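Local structure of uncharacterized protein (Neisseria meningitidis serogroup B, 3OI8) at residues E60-T63 / A64-D68. The protein probably takes part in magnesium and cobalt transport, this chain being a fragment that carries its paired, adenosine-binding CBS domains. Residues are numbered along the deposited sequence; the frame is centred on the assembly and turned at random.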
ATOM      1  N   GLU A  60     -20.408  17.034  -7.099  1.00 25.18           N
ATOM      2  CA  GLU A  60     -21.113  16.818  -5.831  1.00 25.84           C
ATOM      3  C   GLU A  60     -21.483  15.349  -5.587  1.00 31.16           C
ATOM      4  O   GLU A  60     -21.322  14.820  -4.483  1.00 23.17           O
ATOM      5  CB  GLU A  60     -22.377  17.685  -5.765  1.00 32.87           C
ATOM      6  CG  GLU A  60     -22.126  19.189  -5.634  1.00 35.20           C
ATOM      7  CD  GLU A  60     -21.907  19.886  -6.972  1.00 42.75           C
ATOM      8  OE1 GLU A  60     -22.029  19.223  -8.032  1.00 30.91           O
ATOM      9  OE2 GLU A  60     -21.615  21.105  -6.959  1.00 40.45           O
ATOM     10  N   ARG A  61     -21.991  14.690  -6.622  1.00 25.80           N
ATOM     11  CA  ARG A  61     -22.373  13.296  -6.510  1.00 26.61           C
ATOM     12  C   ARG A  61     -21.140  12.377  -6.451  1.00 25.23           C
ATOM     13  O   ARG A  61     -21.073  11.461  -5.634  1.00 25.37           O
ATOM     14  CB  ARG A  61     -23.282  12.934  -7.687  1.00 28.67           C
ATOM     15  CG  ARG A  61     -24.673  13.566  -7.574  1.00 41.12           C
ATOM     16  CD  ARG A  61     -25.474  13.403  -8.860  1.00 44.44           C
ATOM     17  NE  ARG A  61     -25.569  12.000  -9.258  1.00 50.37           N
ATOM     18  CZ  ARG A  61     -26.557  11.189  -8.894  1.00 47.42           C
ATOM     19  NH1 ARG A  61     -27.541  11.641  -8.124  1.00 41.69           N
ATOM     20  NH2 ARG A  61     -26.563   9.929  -9.307  1.00 43.19           N
ATOM     21  N   ILE A  62     -20.163  12.626  -7.315  1.00 18.12           N
ATOM     22  CA  ILE A  62     -18.889  11.913  -7.228  1.00 16.91           C
ATOM     23  C   ILE A  62     -18.291  12.010  -5.815  1.00 26.75           C
ATOM     24  O   ILE A  62     -17.979  10.989  -5.193  1.00 24.76           O
ATOM     25  CB  ILE A  62     -17.868  12.439  -8.279  1.00 21.59           C
ATOM     26  CG1 ILE A  62     -18.239  11.920  -9.676  1.00 23.75           C
ATOM     27  CG2 ILE A  62     -16.432  12.030  -7.902  1.00 25.35           C
ATOM     28  CD1 ILE A  62     -17.542  12.643 -10.810  1.00 22.46           C
ATOM     29  N   THR A  63     -18.147  13.233  -5.305  1.00 21.26           N
ATOM     30  CA  THR A  63     -17.505  13.436  -4.015  1.00 24.52           C
ATOM     31  C   THR A  63     -18.242  12.707  -2.882  1.00 29.76           C
ATOM     32  O   THR A  63     -17.614  12.069  -2.037  1.00 32.99           O
ATOM     33  CB  THR A  63     -17.335  14.943  -3.680  1.00 23.84           C
ATOM     34  OG1 THR A  63     -16.426  15.539  -4.617  1.00 21.22           O
ATOM     35  CG2 THR A  63     -16.771  15.117  -2.281  1.00 24.75           C
ATOM     36  N   ALA A  64     -19.567  12.807  -2.867  1.00 31.99           N
ATOM     37  CA  ALA A  64     -20.361  12.140  -1.838  1.00 32.99           C
ATOM     38  C   ALA A  64     -20.204  10.618  -1.902  1.00 29.80           C
ATOM     39  O   ALA A  64     -20.138   9.953  -0.878  1.00 29.58           O
ATOM     40  CB  ALA A  64     -21.833  12.545  -1.940  1.00 28.78           C
ATOM     41  N   TYR A  65     -20.130  10.075  -3.112  1.00 29.31           N
ATOM     42  CA  TYR A  65     -19.987   8.640  -3.295  1.00 30.86           C
ATOM     43  C   TYR A  65     -18.606   8.185  -2.831  1.00 29.87           C
ATOM     44  O   TYR A  65     -18.477   7.172  -2.132  1.00 29.38           O
ATOM     45  CB  TYR A  65     -20.225   8.271  -4.759  1.00 27.92           C
ATOM     46  CG  TYR A  65     -20.211   6.789  -5.062  1.00 30.31           C
ATOM     47  CD1 TYR A  65     -21.344   6.011  -4.869  1.00 38.20           C
ATOM     48  CD2 TYR A  65     -19.060   6.169  -5.561  1.00 35.43           C
ATOM     49  CE1 TYR A  65     -21.341   4.649  -5.152  1.00 42.47           C
ATOM     50  CE2 TYR A  65     -19.044   4.811  -5.848  1.00 32.79           C
ATOM     51  CZ  TYR A  65     -20.194   4.056  -5.642  1.00 35.37           C
ATOM     52  OH  TYR A  65     -20.196   2.710  -5.923  1.00 40.28           O
ATOM     53  N   VAL A  66     -17.581   8.949  -3.199  1.00 23.98           N
ATOM     54  CA  VAL A  66     -16.206   8.660  -2.782  1.00 25.32           C
ATOM     55  C   VAL A  66     -16.060   8.650  -1.257  1.00 31.00           C
ATOM     56  O   VAL A  66     -15.404   7.781  -0.690  1.00 29.48           O
ATOM     57  CB  VAL A  66     -15.226   9.691  -3.371  1.00 25.83           C
ATOM     58  CG1 VAL A  66     -13.870   9.592  -2.704  1.00 26.18           C
ATOM     59  CG2 VAL A  66     -15.099   9.511  -4.891  1.00 29.93           C
ATOM     60  N   ILE A  67     -16.682   9.615  -0.590  1.00 28.62           N
ATOM     61  CA  ILE A  67     -16.629   9.679   0.866  1.00 27.42           C
ATOM     62  C   ILE A  67     -17.388   8.514   1.491  1.00 33.76           C
ATOM     63  O   ILE A  67     -16.909   7.867   2.429  1.00 35.98           O
ATOM     64  CB  ILE A  67     -17.203  11.003   1.371  1.00 32.87           C
ATOM     65  CG1 ILE A  67     -16.241  12.146   1.039  1.00 30.59           C
ATOM     66  CG2 ILE A  67     -17.536  10.924   2.875  1.00 35.48           C
ATOM     67  CD1 ILE A  67     -16.869  13.517   1.179  1.00 25.67           C
ATOM     68  N   ASP A  68     -18.564   8.235   0.944  1.00 31.16           N
ATOM     69  CA  ASP A  68     -19.414   7.170   1.449  1.00 39.73           C
ATOM     70  C   ASP A  68     -18.724   5.810   1.408  1.00 40.99           C
ATOM     71  O   ASP A  68     -18.790   5.057   2.368  1.00 41.26           O
ATOM     72  CB  ASP A  68     -20.720   7.108   0.654  1.00 42.73           C
ATOM     73  CG  ASP A  68     -21.764   6.228   1.324  1.00 61.63           C
ATOM     74  OD1 ASP A  68     -21.828   6.230   2.575  1.00 64.19           O
ATOM     75  OD2 ASP A  68     -22.519   5.537   0.605  1.00 67.51           O
TER
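Ile-62 and Val-66, one turn apart on helix 59-69, make the tightly packed side of this contact. Val-66 N donates to Ile-62 O at 2.9 Å, and Val-66 CG2 closes to 3.3 Å from the same oxygen. The CG2 methyls of Ile-62 and Val-66 meet in ordinary packing at 4.1 Å, their side chains running obliquely past one another. Ile-62 CG2 lies anti to its own backbone N (chi1 -75° for CG1), which directs this methyl at Val-66. Both beta-branched residues suit a buried face: Ile-62 reaches Leu-53, Leu-93 and Phe-103, and Val-66 touches Ala-90 of its own chain and Leu-94 of the second subunit.

On the next flank, Ile-67 N bonds to Thr-63 O at 3.0 Å. Thr-63 suits its buried place because its methyl packs while OG1 bonds Ile-59 O; Phe-98 of the second subunit packs against it. Ile-67 is exposed, but its CD1 folds back to 3.8 Å from Thr-63 CG2, and it packs on Lys-95 of the second subunit, where an apolar chain fits. Tyr-65 runs against strand 53-54, its hydroxyl weakly hydrogen-bonded to Asn-51, an adenosine-binding residue.

The solvent side is looser, with few side-chain contacts. Ala-64 N reaches Glu-60 O at 3.1 Å, and Ala-64 adds just a methyl. Arg-61, long and charged as suits an exposed position, forms a salt bridge from NE to Asp-57. The chemistry thus implies an amphipathic crossover helix of the CBS beta-alpha-beta unit, whose apolar side serves both the domain core and the dimer interface.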